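Local coordinates for glutaredoxin family protein (Xanthomonas campestris, PDB 1TTZ) that is of unknown function but belongs to the glutaredoxin-like families of the thioredoxin clan, and so probably takes part in thiol-disulfide chemistry, at residues T4-D9 against F30-D35; R57-P62 against R69-A74. All coordinates share one frame; numbering follows the deposited sequence.

Contact 1 (T4-D9 against F30-D35); sequences TLYQRD and FSVFID
Gln7 and Phe33 lie side by side on one face of the sheet and point the same way. The Gln7 amide and the Phe33 ring are only 26° apart. Gln7 CG, placed between the backbone N and carbonyl carbon (chi1 61°), meets Phe33 CE1 at 3.4 Å. With chi2 near 178° CD is carried straight on, and Gln7 NE2 meets Ser31 OG at 2.7 Å, a weak, bent bond. The Gln7 side chain touches Cys14 of a possible CxxC motif. On the other face Tyr6 lies alongside Val32, with Tyr6 CE2 3.8 Å from Val32 CG1. Tyr44 stacks on the same Tyr6 ring. Between these two faces the strands pair in parallel, with Leu5 N to Phe30 O at 2.9 Å. This is the strand pair of a beta-alpha-beta unit, as in thioredoxin folds. Asp35 OD2 accepts from Asp9 N on its syn lone pair at 2.8 Å. Arg8 NH1 has a long salt bridge to Asp35 OD1 and a second acid, Glu41, while NH2 bonds Gly45 O. Asp9 OD2 lies 3.1 Å from Asp35 OD2, two acceptors without a hydrogen bond. Their closeness may raise one carboxylate's proton affinity, which Arg8 could offset only in part.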
loop_
_atom_site.group_PDB
_atom_site.type_symbol
_atom_site.label_atom_id
_atom_site.label_comp_id
_atom_site.label_asym_id
_atom_site.label_seq_id
_atom_site.Cartn_x
_atom_site.Cartn_y
_atom_site.Cartn_z
ATOM N N THR A 4 -5.023 4.056 -0.861
ATOM C CA THR A 4 -4.593 4.344 0.497
ATOM C C THR A 4 -3.405 3.430 0.738
ATOM O O THR A 4 -3.521 2.210 0.620
ATOM C CB THR A 4 -5.680 4.008 1.547
ATOM O OG1 THR A 4 -6.894 4.694 1.227
ATOM C CG2 THR A 4 -5.222 4.423 2.934
ATOM N N LEU A 5 -2.256 4.013 1.049
ATOM C CA LEU A 5 -1.077 3.213 1.324
ATOM C C LEU A 5 -0.804 3.201 2.819
ATOM O O LEU A 5 -0.380 4.207 3.390
ATOM C CB LEU A 5 0.158 3.762 0.596
ATOM C CG LEU A 5 1.459 3.025 0.968
ATOM C CD1 LEU A 5 1.440 1.622 0.362
ATOM C CD2 LEU A 5 2.684 3.793 0.472
ATOM N N TYR A 6 -1.070 2.072 3.460
ATOM C CA TYR A 6 -0.796 1.966 4.875
ATOM C C TYR A 6 0.682 1.619 5.007
ATOM O O TYR A 6 1.165 0.654 4.409
ATOM C CB TYR A 6 -1.666 0.883 5.526
ATOM C CG TYR A 6 -3.127 1.252 5.575
ATOM C CD1 TYR A 6 -4.020 0.784 4.613
ATOM C CD2 TYR A 6 -3.612 2.105 6.565
ATOM C CE1 TYR A 6 -5.373 1.158 4.639
ATOM C CE2 TYR A 6 -4.959 2.482 6.600
ATOM C CZ TYR A 6 -5.829 2.004 5.636
ATOM O OH TYR A 6 -7.158 2.358 5.677
ATOM N N GLN A 7 1.406 2.431 5.764
ATOM C CA GLN A 7 2.821 2.192 5.980
ATOM C C GLN A 7 3.242 2.667 7.360
ATOM O O GLN A 7 2.439 3.219 8.109
ATOM C CB GLN A 7 3.662 2.891 4.903
ATOM C CG GLN A 7 3.540 4.408 4.834
ATOM C CD GLN A 7 4.440 5.019 3.764
ATOM O OE1 GLN A 7 5.648 4.785 3.745
ATOM N NE2 GLN A 7 3.851 5.808 2.871
ATOM N N ARG A 8 4.497 2.417 7.708
ATOM C CA ARG A 8 5.017 2.851 8.994
ATOM C C ARG A 8 6.275 3.648 8.699
ATOM O O ARG A 8 6.881 3.482 7.638
ATOM C CB ARG A 8 5.353 1.648 9.893
ATOM C CG ARG A 8 6.515 0.811 9.382
ATOM C CD ARG A 8 7.133 -0.083 10.454
ATOM N NE ARG A 8 6.276 -1.194 10.861
ATOM C CZ ARG A 8 5.377 -1.135 11.838
ATOM N NH1 ARG A 8 5.209 -0.008 12.521
ATOM N NH2 ARG A 8 4.652 -2.208 12.138
ATOM N N ASP A 9 6.664 4.515 9.626
ATOM C CA ASP A 9 7.864 5.325 9.443
ATOM C C ASP A 9 9.128 4.480 9.545
ATOM O O ASP A 9 9.153 3.462 10.237
ATOM C CB ASP A 9 7.922 6.448 10.482
ATOM C CG ASP A 9 6.948 7.568 10.181
ATOM O OD1 ASP A 9 7.060 8.168 9.091
ATOM O OD2 ASP A 9 6.072 7.850 11.031
ATOM N N PHE A 30 -2.814 8.223 -1.046
ATOM C CA PHE A 30 -2.523 8.955 0.179
ATOM C C PHE A 30 -2.010 7.981 1.222
ATOM O O PHE A 30 -2.550 6.887 1.380
ATOM C CB PHE A 30 -3.780 9.656 0.699
ATOM C CG PHE A 30 -4.261 10.752 -0.194
ATOM C CD1 PHE A 30 -3.487 11.903 -0.382
ATOM C CD2 PHE A 30 -5.472 10.631 -0.875
ATOM C CE1 PHE A 30 -3.911 12.921 -1.242
ATOM C CE2 PHE A 30 -5.904 11.642 -1.736
ATOM C CZ PHE A 30 -5.122 12.787 -1.919
ATOM N N SER A 31 -0.966 8.383 1.929
ATOM C CA SER A 31 -0.373 7.547 2.957
ATOM C C SER A 31 -1.042 7.720 4.311
ATOM O O SER A 31 -1.424 8.820 4.695
ATOM C CB SER A 31 1.118 7.869 3.114
ATOM O OG SER A 31 1.873 7.374 2.028
ATOM N N VAL A 32 -1.186 6.610 5.020
ATOM C CA VAL A 32 -1.738 6.609 6.362
ATOM C C VAL A 32 -0.702 5.841 7.168
ATOM O O VAL A 32 -0.472 4.661 6.922
ATOM C CB VAL A 32 -3.098 5.881 6.439
ATOM C CG1 VAL A 32 -3.541 5.759 7.898
ATOM C CG2 VAL A 32 -4.143 6.646 5.665
ATOM N N PHE A 33 -0.050 6.528 8.098
ATOM C CA PHE A 33 0.968 5.917 8.944
ATOM C C PHE A 33 0.340 5.305 10.183
ATOM O O PHE A 33 -0.330 5.988 10.950
ATOM C CB PHE A 33 2.005 6.966 9.314
ATOM C CG PHE A 33 2.825 7.409 8.151
ATOM C CD1 PHE A 33 3.949 6.684 7.771
ATOM C CD2 PHE A 33 2.442 8.516 7.390
ATOM C CE1 PHE A 33 4.691 7.051 6.642
ATOM C CE2 PHE A 33 3.177 8.893 6.256
ATOM C CZ PHE A 33 4.303 8.153 5.884
ATOM N N ILE A 34 0.582 4.013 10.375
ATOM C CA ILE A 34 0.012 3.254 11.483
ATOM C C ILE A 34 0.711 3.428 12.824
ATOM O O ILE A 34 0.156 3.088 13.865
ATOM C CB ILE A 34 0.020 1.745 11.148
ATOM C CG1 ILE A 34 1.466 1.248 11.073
ATOM C CG2 ILE A 34 -0.651 1.505 9.803
ATOM C CD1 ILE A 34 1.610 -0.260 10.956
ATOM N N ASP A 35 1.931 3.945 12.787
ATOM C CA ASP A 35 2.742 4.134 13.982
ATOM C C ASP A 35 2.024 4.506 15.275
ATOM O O ASP A 35 2.139 3.799 16.274
ATOM C CB ASP A 35 3.840 5.149 13.678
ATOM C CG ASP A 35 4.787 4.660 12.603
ATOM O OD1 ASP A 35 5.641 3.800 12.904
ATOM O OD2 ASP A 35 4.666 5.119 11.449
#

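Contact 2 (R57-P62 against R69-A74); sequences RELDWP and RAWLDA
The Trp71 indole is sandwiched between Leu59 on one face and the Arg57 guanidinium on the opposite face. Leu59 CB sits over the ring in a CH-pi contact, 3.9 Å from the centroid of the Trp71 five-membered ring. Leu59 CD1 meets CD1 and CG of Trp71, and Leu59 CD2 meets CG and CB. On the other side the guanidinium lies flat on the indole, its plane turned 17° from the ring. Arg57 CZ stands 4.0 Å from the centroid of the Trp71 five-membered ring, a cation-pi contact. The same group reaches the backbone: Arg57 NH2 bonds Trp71 O at 3.0 Å, and Arg57 NH1 bonds it at 3.2 Å. This oxygen lies in the guanidinium plane and also accepts from Ala74 N at the end of the helix. Asp53 forms a salt bridge with Arg57 NE, so the charged group is held from two directions. The contact joins the edge strand 58-60 of the mixed sheet, and the residue before it, to the C-terminal helix 65-73, an arrangement consistent with the thioredoxin fold. Leu59 also touches Arg67 and Leu68 of that helix. On the NE1 edge of the indole a water takes the place of protein. It accepts from Trp71 NE1 at 3.1 Å and donates to Glu58 O at 3.2 Å, bridging helix and strand. Just past the helix, exposed Ala74 touches Arg57 loosely, with Ala74 CB 4.3 Å from Arg57 NH1.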
loop_
_atom_site.group_PDB
_atom_site.type_symbol
_atom_site.label_atom_id
_atom_site.label_comp_id
_atom_site.label_asym_id
_atom_site.label_seq_id
_atom_site.Cartn_x
_atom_site.Cartn_y
_atom_site.Cartn_z
ATOM N N ARG A 57 -10.538 -3.440 -1.516
ATOM C CA ARG A 57 -9.613 -4.525 -1.834
ATOM C C ARG A 57 -8.250 -4.142 -1.297
ATOM O O ARG A 57 -7.919 -2.962 -1.228
ATOM C CB ARG A 57 -9.495 -4.733 -3.344
ATOM C CG ARG A 57 -10.712 -5.313 -4.038
ATOM C CD ARG A 57 -10.334 -5.690 -5.470
ATOM N NE ARG A 57 -9.691 -4.564 -6.138
ATOM C CZ ARG A 57 -8.722 -4.669 -7.040
ATOM N NH1 ARG A 57 -8.264 -5.859 -7.402
ATOM N NH2 ARG A 57 -8.205 -3.571 -7.571
ATOM N N GLU A 58 -7.456 -5.133 -0.920
ATOM C CA GLU A 58 -6.131 -4.860 -0.394
ATOM C C GLU A 58 -5.044 -5.740 -1.010
ATOM O O GLU A 58 -5.269 -6.908 -1.334
ATOM C CB GLU A 58 -6.136 -4.982 1.139
ATOM C CG GLU A 58 -6.841 -3.812 1.839
ATOM C CD GLU A 58 -6.748 -3.863 3.356
ATOM O OE1 GLU A 58 -7.095 -2.851 4.004
ATOM O OE2 GLU A 58 -6.336 -4.910 3.905
ATOM N N LEU A 59 -3.871 -5.141 -1.193
ATOM C CA LEU A 59 -2.715 -5.816 -1.767
ATOM C C LEU A 59 -1.598 -5.696 -0.738
ATOM O O LEU A 59 -1.180 -4.583 -0.405
ATOM C CB LEU A 59 -2.290 -5.119 -3.058
ATOM C CG LEU A 59 -1.192 -5.800 -3.879
ATOM C CD1 LEU A 59 -1.717 -7.115 -4.443
ATOM C CD2 LEU A 59 -0.755 -4.868 -5.010
ATOM N N ASP A 60 -1.125 -6.831 -0.233
ATOM C CA ASP A 60 -0.066 -6.836 0.772
ATOM C C ASP A 60 1.316 -7.007 0.162
ATOM O O ASP A 60 1.474 -7.688 -0.844
ATOM C CB ASP A 60 -0.282 -7.967 1.779
ATOM C CG ASP A 60 -1.521 -7.776 2.631
ATOM O OD1 ASP A 60 -1.760 -8.628 3.512
ATOM O OD2 ASP A 60 -2.253 -6.789 2.427
ATOM N N TRP A 61 2.314 -6.381 0.780
ATOM C CA TRP A 61 3.687 -6.504 0.322
ATOM C C TRP A 61 4.034 -7.994 0.410
ATOM O O TRP A 61 3.519 -8.703 1.278
ATOM C CB TRP A 61 4.609 -5.699 1.236
ATOM C CG TRP A 61 6.026 -5.715 0.774
ATOM C CD1 TRP A 61 7.042 -6.484 1.257
ATOM C CD2 TRP A 61 6.578 -4.942 -0.294
ATOM N NE1 TRP A 61 8.199 -6.235 0.552
ATOM C CE2 TRP A 61 7.940 -5.289 -0.408
ATOM C CE3 TRP A 61 6.050 -3.985 -1.172
ATOM C CZ2 TRP A 61 8.783 -4.711 -1.366
ATOM C CZ3 TRP A 61 6.889 -3.411 -2.128
ATOM C CH2 TRP A 61 8.237 -3.776 -2.215
ATOM N N PRO A 62 4.908 -8.494 -0.478
ATOM C CA PRO A 62 5.599 -7.787 -1.555
ATOM C C PRO A 62 4.817 -7.676 -2.861
ATOM O O PRO A 62 3.989 -8.527 -3.190
ATOM C CB PRO A 62 6.849 -8.627 -1.746
ATOM C CG PRO A 62 6.295 -10.012 -1.612
ATOM C CD PRO A 62 5.399 -9.886 -0.380
ATOM N N ARG A 69 0.301 -3.009 -11.011
ATOM C CA ARG A 69 -0.460 -2.577 -12.176
ATOM C C ARG A 69 -1.552 -3.589 -12.517
ATOM O O ARG A 69 -2.662 -3.207 -12.886
ATOM C CB ARG A 69 0.488 -2.354 -13.366
ATOM C CG ARG A 69 -0.188 -2.155 -14.725
ATOM C CD ARG A 69 -1.398 -1.226 -14.665
ATOM N NE ARG A 69 -1.075 0.098 -14.154
ATOM C CZ ARG A 69 -1.983 1.004 -13.805
ATOM N NH1 ARG A 69 -3.280 0.733 -13.913
ATOM N NH2 ARG A 69 -1.593 2.183 -13.337
ATOM N N ALA A 70 -1.249 -4.876 -12.375
ATOM C CA ALA A 70 -2.236 -5.914 -12.663
ATOM C C ALA A 70 -3.357 -5.893 -11.619
ATOM O O ALA A 70 -4.532 -6.050 -11.947
ATOM C CB ALA A 70 -1.567 -7.296 -12.689
ATOM N N TRP A 71 -2.991 -5.701 -10.357
ATOM C CA TRP A 71 -3.981 -5.661 -9.291
ATOM C C TRP A 71 -4.962 -4.531 -9.569
ATOM O O TRP A 71 -6.174 -4.710 -9.477
ATOM C CB TRP A 71 -3.290 -5.447 -7.948
ATOM C CG TRP A 71 -4.232 -5.287 -6.795
ATOM C CD1 TRP A 71 -5.010 -6.253 -6.226
ATOM C CD2 TRP A 71 -4.477 -4.087 -6.058
ATOM N NE1 TRP A 71 -5.723 -5.727 -5.173
ATOM C CE2 TRP A 71 -5.412 -4.395 -5.050
ATOM C CE3 TRP A 71 -3.990 -2.776 -6.150
ATOM C CZ2 TRP A 71 -5.873 -3.437 -4.137
ATOM C CZ3 TRP A 71 -4.445 -1.821 -5.240
ATOM C CH2 TRP A 71 -5.378 -2.160 -4.248
ATOM N N LEU A 72 -4.428 -3.369 -9.920
ATOM C CA LEU A 72 -5.260 -2.212 -10.231
ATOM C C LEU A 72 -6.204 -2.499 -11.403
ATOM O O LEU A 72 -7.401 -2.210 -11.336
ATOM C CB LEU A 72 -4.380 -1.017 -10.587
ATOM C CG LEU A 72 -3.515 -0.450 -9.466
ATOM C CD1 LEU A 72 -2.557 0.577 -10.039
ATOM C CD2 LEU A 72 -4.405 0.175 -8.403
ATOM N N ASP A 73 -5.663 -3.070 -12.473
ATOM C CA ASP A 73 -6.463 -3.365 -13.656
ATOM C C ASP A 73 -7.442 -4.505 -13.461
ATOM O O ASP A 73 -8.322 -4.714 -14.290
ATOM C CB ASP A 73 -5.564 -3.693 -14.845
ATOM C CG ASP A 73 -4.691 -2.534 -15.251
ATOM O OD1 ASP A 73 -5.036 -1.381 -14.918
ATOM O OD2 ASP A 73 -3.667 -2.777 -15.916
ATOM N N ALA A 74 -7.284 -5.247 -12.373
ATOM C CA ALA A 74 -8.160 -6.375 -12.089
ATOM C C ALA A 74 -9.420 -5.932 -11.347
ATOM O O ALA A 74 -10.309 -6.742 -11.088
ATOM C CB ALA A 74 -7.408 -7.425 -11.273
HETATM O O HOH W 1 -7.343 -7.811 -3.589
#

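From the N terminus, the chain runs up strand 3-7, through helix 12-23 and into the parallel strand 29-33. Contact 1 closes this beta-alpha-beta loop, with 20 residues between its segments. The chain then runs through helix 38-44 and strand 50-52. Contact 2 opens at strand 58-60 and closes a much shorter loop of 6 residues when helix 65-73 turns back. The contacts follow in series, so they neither nest nor cross. Both reach the same four-stranded sheet, where strand 50-52 separates strand 3-7 from strand 58-60. Their centres are about 16 Å apart on opposite sides of the chain's centre. Contact 1 pairs two strands, whereas contact 2 ties a helix to the far edge strand.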